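Local atomic coordinates of processed glycerol phosphate lipoteichoic acid synthase 2 (Bacillus subtilis, PDB entry 2W8D), a protein that belongs to the lipoteichoic acid synthase family and carries a sulfatase-like domain of the alkaline phosphatase superfamily with a bound magnesium ion. Residues L112-I118 with Y404-F409. Numbering follows the deposited sequence.
Sequences LQSVPAI and YEPKGF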
# COMPACT_ATOMS: atom_id res chain seq x y z
N LEU A 112 -18.39 3.23 -5.86
CA LEU A 112 -17.09 2.63 -6.10
C LEU A 112 -17.18 1.24 -6.74
O LEU A 112 -18.19 0.54 -6.62
CB LEU A 112 -16.30 2.58 -4.79
CG LEU A 112 -15.95 3.93 -4.16
CD1 LEU A 112 -15.16 3.68 -2.92
CD2 LEU A 112 -15.18 4.82 -5.12
N GLN A 113 -16.11 0.85 -7.43
CA GLN A 113 -16.05 -0.46 -8.05
C GLN A 113 -14.74 -1.12 -7.64
O GLN A 113 -13.85 -1.37 -8.45
CB GLN A 113 -16.27 -0.36 -9.56
CG GLN A 113 -17.58 0.37 -9.83
CD GLN A 113 -17.84 0.75 -11.27
OE1 GLN A 113 -16.92 1.00 -12.02
NE2 GLN A 113 -19.12 0.83 -11.66
N SER A 114 -14.63 -1.37 -6.34
CA SER A 114 -13.42 -1.90 -5.72
C SER A 114 -13.08 -3.35 -6.07
O SER A 114 -13.94 -4.13 -6.50
CB SER A 114 -13.56 -1.84 -4.21
OG SER A 114 -13.86 -0.51 -3.81
N VAL A 115 -11.82 -3.70 -5.83
CA VAL A 115 -11.34 -5.07 -5.88
C VAL A 115 -12.16 -6.04 -5.02
O VAL A 115 -12.68 -7.02 -5.55
CB VAL A 115 -9.84 -5.13 -5.51
CG1 VAL A 115 -9.31 -6.52 -5.69
CG2 VAL A 115 -9.07 -4.14 -6.41
N PRO A 116 -12.33 -5.77 -3.72
CA PRO A 116 -13.20 -6.74 -3.03
C PRO A 116 -14.56 -6.91 -3.68
O PRO A 116 -15.12 -8.00 -3.61
CB PRO A 116 -13.36 -6.16 -1.62
CG PRO A 116 -12.63 -4.80 -1.62
CD PRO A 116 -11.76 -4.75 -2.82
N ALA A 117 -15.08 -5.87 -4.33
CA ALA A 117 -16.39 -5.96 -4.99
C ALA A 117 -16.30 -6.70 -6.34
O ALA A 117 -17.18 -7.51 -6.67
CB ALA A 117 -17.02 -4.60 -5.15
N ILE A 118 -15.23 -6.43 -7.09
CA ILE A 118 -14.96 -7.15 -8.33
C ILE A 118 -14.91 -8.66 -8.06
O ILE A 118 -15.57 -9.46 -8.72
CB ILE A 118 -13.62 -6.68 -9.00
CG1 ILE A 118 -13.77 -5.23 -9.44
CG2 ILE A 118 -13.25 -7.60 -10.20
CD1 ILE A 118 -12.53 -4.58 -9.99
N TYR A 404 -20.88 4.42 -15.05
CA TYR A 404 -20.07 3.42 -15.74
C TYR A 404 -20.38 2.01 -15.26
O TYR A 404 -20.28 1.74 -14.07
CB TYR A 404 -18.59 3.70 -15.51
CG TYR A 404 -17.73 2.83 -16.35
CD1 TYR A 404 -17.01 1.77 -15.80
CD2 TYR A 404 -17.66 3.03 -17.73
CE1 TYR A 404 -16.21 0.96 -16.60
CE2 TYR A 404 -16.88 2.23 -18.54
CZ TYR A 404 -16.16 1.19 -17.98
OH TYR A 404 -15.38 0.40 -18.81
N GLU A 405 -20.72 1.12 -16.19
CA GLU A 405 -20.90 -0.30 -15.85
C GLU A 405 -19.91 -1.21 -16.57
O GLU A 405 -20.02 -1.41 -17.78
CB GLU A 405 -22.33 -0.76 -16.14
CG GLU A 405 -23.39 0.34 -16.11
CD GLU A 405 -24.72 -0.14 -15.54
OE1 GLU A 405 -25.74 -0.10 -16.27
OE2 GLU A 405 -24.73 -0.56 -14.36
N PRO A 406 -18.93 -1.77 -15.82
CA PRO A 406 -18.01 -2.77 -16.35
C PRO A 406 -18.77 -4.08 -16.50
O PRO A 406 -19.81 -4.23 -15.88
CB PRO A 406 -16.94 -2.89 -15.26
CG PRO A 406 -17.16 -1.73 -14.33
CD PRO A 406 -18.64 -1.46 -14.41
N LYS A 407 -18.24 -5.02 -17.29
CA LYS A 407 -19.03 -6.17 -17.72
C LYS A 407 -19.36 -7.20 -16.64
O LYS A 407 -20.49 -7.69 -16.56
CB LYS A 407 -18.43 -6.87 -18.96
CG LYS A 407 -19.26 -6.74 -20.27
CD LYS A 407 -20.78 -6.76 -20.02
CE LYS A 407 -21.39 -8.18 -20.07
NZ LYS A 407 -22.76 -8.19 -19.49
N GLY A 408 -18.37 -7.54 -15.83
CA GLY A 408 -18.63 -8.56 -14.83
C GLY A 408 -19.53 -7.96 -13.78
O GLY A 408 -20.45 -8.59 -13.30
N PHE A 409 -19.28 -6.69 -13.51
CA PHE A 409 -19.58 -6.05 -12.23
C PHE A 409 -21.03 -5.93 -11.84
O PHE A 409 -21.86 -5.40 -12.59
CB PHE A 409 -18.98 -4.66 -12.21
CG PHE A 409 -18.87 -4.09 -10.85
CD1 PHE A 409 -17.85 -4.51 -10.00
CD2 PHE A 409 -19.78 -3.14 -10.41
CE1 PHE A 409 -17.74 -4.00 -8.73
CE2 PHE A 409 -19.68 -2.61 -9.13
CZ PHE A 409 -18.66 -3.03 -8.29
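Gln113, just ahead of the short helix 115-118 in the sulfatase-like domain, ties that helix start to the loop that follows helix 380-397, meeting Tyr404, Pro406 and Phe409. Beyond CG its chain is extended, chi2 170°, which carries the amide across to the loop backbone. There Gln113 NE2 donates to Tyr404 O at 2.8 Å, a nearly straight bond (N-H...O 162°) with the acceptor close to the amide plane and the donor tilted from the carbonyl plane. The side chains of Gln113 and Pro406 approach each other from opposite directions, with Pro406 CG 3.6 Å from Gln113 OE1. Gln113 OE1 also lies in the plane of the Tyr404 ring at its edge, 3.9 Å from Tyr404 CD1; the hydroxyl of that tyrosine bonds to Asp327 O. Nearer the backbone, Gln113 CB makes a CH-pi contact over one face of Phe409, 4.1 Å from the ring centroid and displaced toward the rim. CG of Phe409 stands anti to the backbone N (chi1 -163°), sending the ring to the helix, where Ala117 CB touches Phe409 CE1 at the ring edge, 3.7 Å away. Ile118 CG1 packs more loosely, 4.2 Å from CD1 of Phe409. One glutamine thus works in two ways: its methylenes cover an aromatic face, while its buried amide supplies a hydrogen bond to a loop carbonyl, a directional link that should help fix the amide's rotation.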